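Local coordinates for protein alkylhalidase CmlS (Streptomyces venezuelae, PDB 3I3L) that is a flavin-dependent halogenase of chloramphenicol biosynthesis that carries its FAD covalently attached through an aspartate, at residues T95-W98 with A103-T106; A339-R344 with D353-W358; F377-S382 with D401-R406. All coordinates share one frame; numbering follows the deposited sequence.

Interaction 1 of 3, residues T95-W98 with A103-T106; sequences TFLW and APWT
The phenyl ring of F96 and the six-membered ring of W105 form an offset stack, with centroids 4.5 Å apart and planes inclined by 11°. On the indole face that F96 covers, CD2 of F96 sits toward the rim, 3.4 Å from W105 CZ2, while CB of F96 stands over the five-membered ring in a CH-pi contact, 3.7 Å from its centroid. W98 CB approaches the W105 indole at its edge. The W105 chi1 of 75° places CG between the backbone N and the carbonyl carbon, and from there the indole lies alongside F96. M435 and I436 of helix 430-439 also pack on W105, and F324 meets the ring of F96.

The backbones form an antiparallel beta hairpin. F96 and W105 are its hydrogen-bonded pair: F96 N donates to W105 O (2.8 Å), and W105 N to F96 O at 169°. T95 and T106 make the adjacent non-hydrogen-bonded pair on the other face, their hydroxyls joined OG1 to OG1 at 2.7 Å. Toward the turn, L97 CD2 rests on P104 CB, and one water links F96 O, W98 N and A103 O.

Aromatic overlap thus joins the strands on the F96/W105 face and a hydroxyl pair on the other. W105 NE1, buried 3.3 Å from F96 CB, has no hydrogen-bonding partner in the model, so stacking and apolar contacts hold the indole.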
loop_
_atom_site.group_PDB
_atom_site.type_symbol
_atom_site.label_atom_id
_atom_site.label_comp_id
_atom_site.label_asym_id
_atom_site.label_seq_id
_atom_site.Cartn_x
_atom_site.Cartn_y
_atom_site.Cartn_z
ATOM N N THR A 95 6.562 9.452 -10.957
ATOM C CA THR A 95 6.151 9.967 -12.257
ATOM C C THR A 95 5.732 8.847 -13.228
ATOM O O THR A 95 6.373 7.794 -13.305
ATOM C CB THR A 95 7.221 10.915 -12.847
ATOM O OG1 THR A 95 7.359 12.060 -11.966
ATOM C CG2 THR A 95 6.811 11.435 -14.244
ATOM N N PHE A 96 4.659 9.096 -13.963
ATOM C CA PHE A 96 4.037 8.100 -14.828
ATOM C C PHE A 96 3.961 8.570 -16.270
ATOM O O PHE A 96 3.469 9.683 -16.542
ATOM C CB PHE A 96 2.637 7.786 -14.307
ATOM C CG PHE A 96 2.647 7.082 -13.008
ATOM C CD1 PHE A 96 2.619 5.704 -12.946
ATOM C CD2 PHE A 96 2.750 7.788 -11.842
ATOM C CE1 PHE A 96 2.675 5.039 -11.749
ATOM C CE2 PHE A 96 2.808 7.119 -10.607
ATOM C CZ PHE A 96 2.756 5.743 -10.564
ATOM N N LEU A 97 4.468 7.744 -17.193
ATOM C CA LEU A 97 4.262 8.013 -18.633
ATOM C C LEU A 97 3.287 6.981 -19.101
ATOM O O LEU A 97 3.685 5.860 -19.383
ATOM C CB LEU A 97 5.568 7.967 -19.440
ATOM C CG LEU A 97 6.717 8.769 -18.805
ATOM C CD1 LEU A 97 7.908 8.859 -19.755
ATOM C CD2 LEU A 97 6.281 10.152 -18.385
ATOM N N TRP A 98 2.007 7.365 -19.143
ATOM C CA TRP A 98 0.908 6.402 -19.018
ATOM C C TRP A 98 -0.029 6.405 -20.207
ATOM O O TRP A 98 -0.926 7.245 -20.314
ATOM C CB TRP A 98 0.108 6.659 -17.701
ATOM C CG TRP A 98 -0.559 5.400 -17.240
ATOM C CD1 TRP A 98 -1.890 5.140 -17.234
ATOM C CD2 TRP A 98 0.089 4.229 -16.752
ATOM N NE1 TRP A 98 -2.120 3.870 -16.763
ATOM C CE2 TRP A 98 -0.912 3.280 -16.486
ATOM C CE3 TRP A 98 1.424 3.889 -16.522
ATOM C CZ2 TRP A 98 -0.627 2.000 -15.999
ATOM C CZ3 TRP A 98 1.713 2.604 -16.057
ATOM C CH2 TRP A 98 0.681 1.684 -15.783
ATOM N N ALA A 103 0.401 13.494 -22.054
ATOM C CA ALA A 103 1.228 14.318 -21.177
ATOM C C ALA A 103 1.646 13.425 -19.974
ATOM O O ALA A 103 0.848 12.605 -19.509
ATOM C CB ALA A 103 0.365 15.491 -20.690
ATOM N N PRO A 104 2.847 13.604 -19.465
ATOM C CA PRO A 104 3.277 12.954 -18.203
ATOM C C PRO A 104 2.418 13.353 -17.012
ATOM O O PRO A 104 1.835 14.417 -17.035
ATOM C CB PRO A 104 4.717 13.489 -17.989
ATOM C CG PRO A 104 5.164 13.945 -19.350
ATOM C CD PRO A 104 3.911 14.443 -20.063
ATOM N N TRP A 105 2.308 12.494 -16.002
ATOM C CA TRP A 105 1.786 12.953 -14.715
ATOM C C TRP A 105 2.621 12.538 -13.502
ATOM O O TRP A 105 3.322 11.517 -13.545
ATOM C CB TRP A 105 0.293 12.614 -14.534
ATOM C CG TRP A 105 0.020 11.182 -14.245
ATOM C CD1 TRP A 105 -0.209 10.153 -15.156
ATOM C CD2 TRP A 105 -0.102 10.616 -12.939
ATOM N NE1 TRP A 105 -0.467 8.977 -14.457
ATOM C CE2 TRP A 105 -0.403 9.237 -13.103
ATOM C CE3 TRP A 105 0.010 11.152 -11.622
ATOM C CZ2 TRP A 105 -0.559 8.377 -12.007
ATOM C CZ3 TRP A 105 -0.218 10.294 -10.517
ATOM C CH2 TRP A 105 -0.480 8.921 -10.725
ATOM N N THR A 106 2.600 13.351 -12.440
ATOM C CA THR A 106 3.400 13.076 -11.270
ATOM C C THR A 106 2.566 13.080 -9.987
ATOM O O THR A 106 1.778 14.019 -9.775
ATOM C CB THR A 106 4.525 14.125 -11.154
ATOM O OG1 THR A 106 5.441 13.939 -12.238
ATOM C CG2 THR A 106 5.285 14.033 -9.785
HETATM O O HOH W 1 1.136 10.029 -18.599
#

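Interaction 2 of 3, residues A339-R344 with D353-W358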
loop_
_atom_site.group_PDB
_atom_site.type_symbol
_atom_site.label_atom_id
_atom_site.label_comp_id
_atom_site.label_asym_id
_atom_site.label_seq_id
_atom_site.Cartn_x
_atom_site.Cartn_y
_atom_site.Cartn_z
ATOM N N ALA A 339 1.701 -6.950 15.401
ATOM C CA ALA A 339 2.302 -6.712 16.703
ATOM C C ALA A 339 1.249 -6.165 17.723
ATOM O O ALA A 339 1.096 -6.701 18.820
ATOM C CB ALA A 339 3.486 -5.727 16.550
ATOM N N ALA A 340 0.539 -5.112 17.354
ATOM C CA ALA A 340 -0.417 -4.506 18.248
ATOM C C ALA A 340 -1.513 -5.501 18.532
ATOM O O ALA A 340 -2.063 -5.532 19.643
ATOM C CB ALA A 340 -0.980 -3.226 17.613
ATOM N N ALA A 341 -1.881 -6.291 17.518
ATOM C CA ALA A 341 -2.949 -7.281 17.670
ATOM C C ALA A 341 -2.559 -8.354 18.680
ATOM O O ALA A 341 -3.373 -8.741 19.523
ATOM C CB ALA A 341 -3.259 -7.959 16.283
ATOM N N ILE A 342 -1.311 -8.868 18.531
ATOM C CA ILE A 342 -0.820 -9.893 19.460
ATOM C C ILE A 342 -0.784 -9.308 20.917
ATOM O O ILE A 342 -1.207 -9.946 21.880
ATOM C CB ILE A 342 0.529 -10.393 19.000
ATOM C CG1 ILE A 342 0.382 -11.349 17.757
ATOM C CG2 ILE A 342 1.216 -11.235 20.154
ATOM C CD1 ILE A 342 1.712 -11.557 17.080
ATOM N N ASP A 343 -0.322 -8.073 21.048
ATOM C CA ASP A 343 -0.320 -7.415 22.356
ATOM C C ASP A 343 -1.700 -7.308 22.977
ATOM O O ASP A 343 -1.904 -7.611 24.158
ATOM C CB ASP A 343 0.321 -6.011 22.250
ATOM C CG ASP A 343 0.397 -5.312 23.601
ATOM O OD1 ASP A 343 0.979 -5.886 24.553
ATOM O OD2 ASP A 343 -0.149 -4.214 23.722
ATOM N N ARG A 344 -2.677 -6.885 22.184
ATOM C CA ARG A 344 -4.031 -6.754 22.693
ATOM C C ARG A 344 -4.621 -8.066 23.118
ATOM O O ARG A 344 -5.329 -8.141 24.117
ATOM C CB ARG A 344 -4.921 -6.092 21.630
ATOM C CG ARG A 344 -6.291 -5.757 22.076
ATOM C CD ARG A 344 -6.349 -4.477 22.860
ATOM N NE ARG A 344 -7.662 -4.296 23.485
ATOM C CZ ARG A 344 -7.992 -3.295 24.310
ATOM N NH1 ARG A 344 -7.145 -2.321 24.577
ATOM N NH2 ARG A 344 -9.206 -3.273 24.854
ATOM N N ASP A 353 -11.367 -12.934 19.142
ATOM C CA ASP A 353 -12.110 -13.000 17.902
ATOM C C ASP A 353 -12.240 -11.648 17.245
ATOM O O ASP A 353 -12.003 -11.499 16.042
ATOM C CB ASP A 353 -13.511 -13.596 18.134
ATOM C CG ASP A 353 -13.462 -15.136 18.376
ATOM O OD1 ASP A 353 -12.501 -15.821 17.971
ATOM O OD2 ASP A 353 -14.418 -15.677 18.955
ATOM N N ALA A 354 -12.580 -10.658 18.051
ATOM C CA ALA A 354 -12.756 -9.313 17.573
ATOM C C ALA A 354 -11.424 -8.781 17.005
ATOM O O ALA A 354 -11.407 -8.080 16.009
ATOM C CB ALA A 354 -13.263 -8.429 18.713
ATOM N N VAL A 355 -10.314 -9.124 17.648
ATOM C CA VAL A 355 -9.020 -8.577 17.203
ATOM C C VAL A 355 -8.620 -9.224 15.870
ATOM O O VAL A 355 -8.081 -8.561 15.010
ATOM C CB VAL A 355 -7.887 -8.785 18.277
ATOM C CG1 VAL A 355 -6.512 -8.630 17.676
ATOM C CG2 VAL A 355 -8.032 -7.765 19.474
ATOM N N HIS A 356 -8.837 -10.530 15.735
ATOM C CA HIS A 356 -8.514 -11.176 14.492
ATOM C C HIS A 356 -9.447 -10.646 13.371
ATOM O O HIS A 356 -8.998 -10.453 12.260
ATOM C CB HIS A 356 -8.698 -12.681 14.632
ATOM C CG HIS A 356 -7.485 -13.384 15.124
ATOM N ND1 HIS A 356 -6.269 -13.297 14.483
ATOM C CD2 HIS A 356 -7.307 -14.258 16.145
ATOM C CE1 HIS A 356 -5.383 -14.061 15.098
ATOM N NE2 HIS A 356 -5.967 -14.619 16.137
ATOM N N ALA A 357 -10.727 -10.461 13.677
ATOM C CA ALA A 357 -11.655 -9.938 12.706
ATOM C C ALA A 357 -11.222 -8.545 12.275
ATOM O O ALA A 357 -11.348 -8.217 11.126
ATOM C CB ALA A 357 -13.130 -9.957 13.243
ATOM N N TRP A 358 -10.686 -7.742 13.194
ATOM C CA TRP A 358 -10.166 -6.458 12.821
ATOM C C TRP A 358 -8.901 -6.587 11.908
ATOM O O TRP A 358 -8.758 -5.863 10.923
ATOM C CB TRP A 358 -9.914 -5.559 14.047
ATOM C CG TRP A 358 -9.079 -4.349 13.695
ATOM C CD1 TRP A 358 -9.533 -3.145 13.235
ATOM C CD2 TRP A 358 -7.637 -4.228 13.771
ATOM N NE1 TRP A 358 -8.491 -2.285 13.046
ATOM C CE2 TRP A 358 -7.309 -2.931 13.319
ATOM C CE3 TRP A 358 -6.612 -5.080 14.173
ATOM C CZ2 TRP A 358 -5.994 -2.472 13.253
ATOM C CZ3 TRP A 358 -5.307 -4.631 14.094
ATOM C CH2 TRP A 358 -5.009 -3.343 13.667
#
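V355 reaches from one arm of an antiparallel helical hairpin to A341 and R344 on the other. The helices, 327-347 and 352-382, are joined by a short connection; their local axes come within 9.9 Å, with N-to-C directions 172° apart. The CA atoms of A341 and V355, 6.2 Å from each other, are the nearest CA pair across the two segments, a closeness that the small methyl of alanine allows.

From CA, the CB of V355 heads toward the facing helix, and there the side chain divides. With chi1 at 162°, CG1 is anti to the backbone N and CG2 anti to the carbonyl carbon, and the two methyls take separate partners. CG1 meets the A341 methyl, CB, at 3.6 Å, and touches the carbonyl oxygen of A341 at a similar range. CG2 lies against the aliphatic start of R344, 3.7 Å from its CG and slightly farther from its CB. The two side chains cross at about a right angle, and R344 bends at chi2 (81°) beyond this point; its NE makes a salt bridge with E351, from the connection between the helices. The arginine therefore gives its methylenes to the apolar seam and, through NE, a salt bridge to the loop.

One turn after V355, W358 extends the seam along the helix. Strands 483-491 and 498-506 flank it, Y489 and L498 both touching V355, while H488 meets the W358 ring edge-to-face. Across the hairpin the indole contact is peripheral: A341 CB lies near the ring plane, at the edge, 4.5 Å from W358 CZ3.

Interaction 3 of 3, residues F377-S382 with D401-R406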
loop_
_atom_site.group_PDB
_atom_site.type_symbol
_atom_site.label_atom_id
_atom_site.label_comp_id
_atom_site.label_asym_id
_atom_site.label_seq_id
_atom_site.Cartn_x
_atom_site.Cartn_y
_atom_site.Cartn_z
ATOM N N PHE A 377 -6.393 2.461 -13.427
ATOM C CA PHE A 377 -5.167 2.835 -14.126
ATOM C C PHE A 377 -4.858 1.980 -15.339
ATOM O O PHE A 377 -4.567 2.528 -16.401
ATOM C CB PHE A 377 -3.944 2.946 -13.220
ATOM C CG PHE A 377 -3.914 4.197 -12.453
ATOM C CD1 PHE A 377 -4.606 4.313 -11.245
ATOM C CD2 PHE A 377 -3.208 5.285 -12.935
ATOM C CE1 PHE A 377 -4.589 5.516 -10.523
ATOM C CE2 PHE A 377 -3.184 6.471 -12.225
ATOM C CZ PHE A 377 -3.886 6.582 -11.010
ATOM N N TYR A 378 -4.930 0.650 -15.203
ATOM C CA TYR A 378 -4.665 -0.187 -16.372
ATOM C C TYR A 378 -5.679 0.135 -17.521
ATOM O O TYR A 378 -5.301 0.245 -18.670
ATOM C CB TYR A 378 -4.652 -1.671 -16.042
ATOM C CG TYR A 378 -3.371 -2.133 -15.424
ATOM C CD1 TYR A 378 -2.165 -1.834 -15.992
ATOM C CD2 TYR A 378 -3.355 -2.864 -14.253
ATOM C CE1 TYR A 378 -0.972 -2.266 -15.447
ATOM C CE2 TYR A 378 -2.123 -3.309 -13.684
ATOM C CZ TYR A 378 -0.964 -2.976 -14.289
ATOM O OH TYR A 378 0.274 -3.381 -13.764
ATOM N N THR A 379 -6.970 0.262 -17.185
ATOM C CA THR A 379 -7.962 0.614 -18.186
ATOM C C THR A 379 -7.636 1.927 -18.952
ATOM O O THR A 379 -7.842 1.991 -20.166
ATOM C CB THR A 379 -9.370 0.653 -17.577
ATOM O OG1 THR A 379 -9.584 -0.608 -16.958
ATOM C CG2 THR A 379 -10.449 0.854 -18.669
ATOM N N PHE A 380 -7.128 2.943 -18.255
ATOM C CA PHE A 380 -6.789 4.221 -18.910
ATOM C C PHE A 380 -5.684 4.056 -19.897
ATOM O O PHE A 380 -5.732 4.644 -21.001
ATOM C CB PHE A 380 -6.357 5.317 -17.907
ATOM C CG PHE A 380 -7.428 5.685 -16.946
ATOM C CD1 PHE A 380 -8.773 5.627 -17.338
ATOM C CD2 PHE A 380 -7.118 6.085 -15.647
ATOM C CE1 PHE A 380 -9.787 5.951 -16.435
ATOM C CE2 PHE A 380 -8.134 6.440 -14.746
ATOM C CZ PHE A 380 -9.461 6.367 -15.138
ATOM N N ALA A 381 -4.677 3.277 -19.533
ATOM C CA ALA A 381 -3.588 3.042 -20.497
ATOM C C ALA A 381 -4.027 2.179 -21.681
ATOM O O ALA A 381 -3.449 2.284 -22.766
ATOM C CB ALA A 381 -2.392 2.417 -19.848
ATOM N N SER A 382 -5.031 1.336 -21.461
ATOM C CA SER A 382 -5.462 0.391 -22.482
ATOM C C SER A 382 -6.114 1.106 -23.697
ATOM O O SER A 382 -6.145 0.542 -24.795
ATOM C CB SER A 382 -6.394 -0.678 -21.920
ATOM O OG SER A 382 -7.663 -0.109 -21.613
ATOM N N ASP A 401 -20.446 -1.500 -25.430
ATOM C CA ASP A 401 -21.086 -0.184 -25.268
ATOM C C ASP A 401 -20.634 0.592 -24.013
ATOM O O ASP A 401 -20.403 1.803 -24.106
ATOM C CB ASP A 401 -22.630 -0.300 -25.369
ATOM C CG ASP A 401 -23.137 -0.636 -26.831
ATOM O OD1 ASP A 401 -22.398 -0.411 -27.863
ATOM O OD2 ASP A 401 -24.306 -1.124 -26.945
ATOM N N ASP A 402 -20.484 -0.099 -22.871
ATOM C CA ASP A 402 -19.882 0.472 -21.634
ATOM C C ASP A 402 -18.455 1.002 -21.897
ATOM O O ASP A 402 -18.021 2.012 -21.325
ATOM C CB ASP A 402 -19.815 -0.577 -20.500
ATOM C CG ASP A 402 -21.195 -0.858 -19.823
ATOM O OD1 ASP A 402 -22.216 -0.458 -20.403
ATOM O OD2 ASP A 402 -21.241 -1.479 -18.702
ATOM N N ARG A 403 -17.757 0.295 -22.790
ATOM C CA ARG A 403 -16.361 0.571 -23.123
ATOM C C ARG A 403 -16.153 1.734 -24.068
ATOM O O ARG A 403 -15.208 2.504 -23.882
ATOM C CB ARG A 403 -15.624 -0.699 -23.637
ATOM C CG ARG A 403 -14.264 -0.390 -24.263
ATOM C CD ARG A 403 -13.150 -1.175 -23.605
ATOM N NE ARG A 403 -11.867 -0.867 -24.219
ATOM C CZ ARG A 403 -10.746 -0.614 -23.529
ATOM N NH1 ARG A 403 -10.783 -0.626 -22.190
ATOM N NH2 ARG A 403 -9.593 -0.338 -24.175
ATOM N N LEU A 404 -17.003 1.842 -25.093
ATOM C CA LEU A 404 -17.036 3.039 -25.971
ATOM C C LEU A 404 -17.498 4.291 -25.186
ATOM O O LEU A 404 -16.822 5.330 -25.206
ATOM C CB LEU A 404 -17.872 2.753 -27.231
ATOM C CG LEU A 404 -17.197 1.753 -28.232
ATOM C CD1 LEU A 404 -16.082 0.762 -27.605
ATOM C CD2 LEU A 404 -18.223 0.951 -29.064
ATOM N N THR A 405 -18.602 4.175 -24.434
ATOM C CA THR A 405 -18.942 5.205 -23.426
ATOM C C THR A 405 -17.682 5.546 -22.626
ATOM O O THR A 405 -17.338 6.731 -22.510
ATOM C CB THR A 405 -20.072 4.777 -22.424
ATOM O OG1 THR A 405 -21.249 4.344 -23.137
ATOM C CG2 THR A 405 -20.437 5.929 -21.454
ATOM N N ARG A 406 -16.973 4.525 -22.106
ATOM C CA ARG A 406 -15.734 4.805 -21.316
ATOM C C ARG A 406 -14.614 5.651 -22.007
ATOM O O ARG A 406 -13.889 6.361 -21.312
ATOM C CB ARG A 406 -15.177 3.583 -20.554
ATOM C CG ARG A 406 -14.108 3.972 -19.510
ATOM C CD ARG A 406 -13.315 2.738 -19.039
ATOM N NE ARG A 406 -14.207 1.768 -18.409
ATOM C CZ ARG A 406 -14.701 1.877 -17.178
ATOM N NH1 ARG A 406 -14.377 2.890 -16.403
ATOM N NH2 ARG A 406 -15.531 0.954 -16.718
#
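R403 and S382 supply the polar part of this contact between helices 352-382 and 400-406. The arginine points its guanidinium end-on, so that NH1 and NH2 both donate to S382 OG, each at 3.2 Å and 149°. The hydroxyl oxygen lies in the guanidinium plane, evidence of a shared, bifurcated grip. S382 OG in turn donates to T379 O at 2.6 Å; its chi1 of 71° turns the hydroxyl back over its own helix to reach that carbonyl.

The apolar part belongs to T379. Its CG2 touches R406 CD at 3.4 Å, the two side chains crossing at about a right angle, and also borders R403 NH1 at the guanidinium edge. The T379 hydroxyl serves elsewhere, bonding A375 O and I396 N, while R406 NH2 forms a salt bridge with E398.

The local axes are 12.0 Å apart at their closest and cross at -78°, so long arginine side chains, rather than close backbones, span the gap. In S382 a single oxygen accepts two N-H groups and donates one O-H, a relay from R403 to the T379 carbonyl near the end of the long helix that would probably strengthen the hydroxyl as a donor.

How the interactions relate
Along the chain the contacts follow in series: hairpin 95-98/103-106, then 339-344/353-358, then 377-382/401-406. Interactions 2 and 3 both use helix 352-382 but at opposite ends, their centres 40 Å apart and on opposite sides of the chain's centre. Interaction 1 is equally far from interaction 2, yet only 18 Å from interaction 3, which it touches: W98 NE1 lies 2.8 Å from F377 O, a probable hydrogen bond, and W105 packs against F377. The long helix thus runs from the hairpin it forms with helix 327-347 to the sheet carrying strands 89-97 and 105-108, connecting distant parts of this FAD-binding protein.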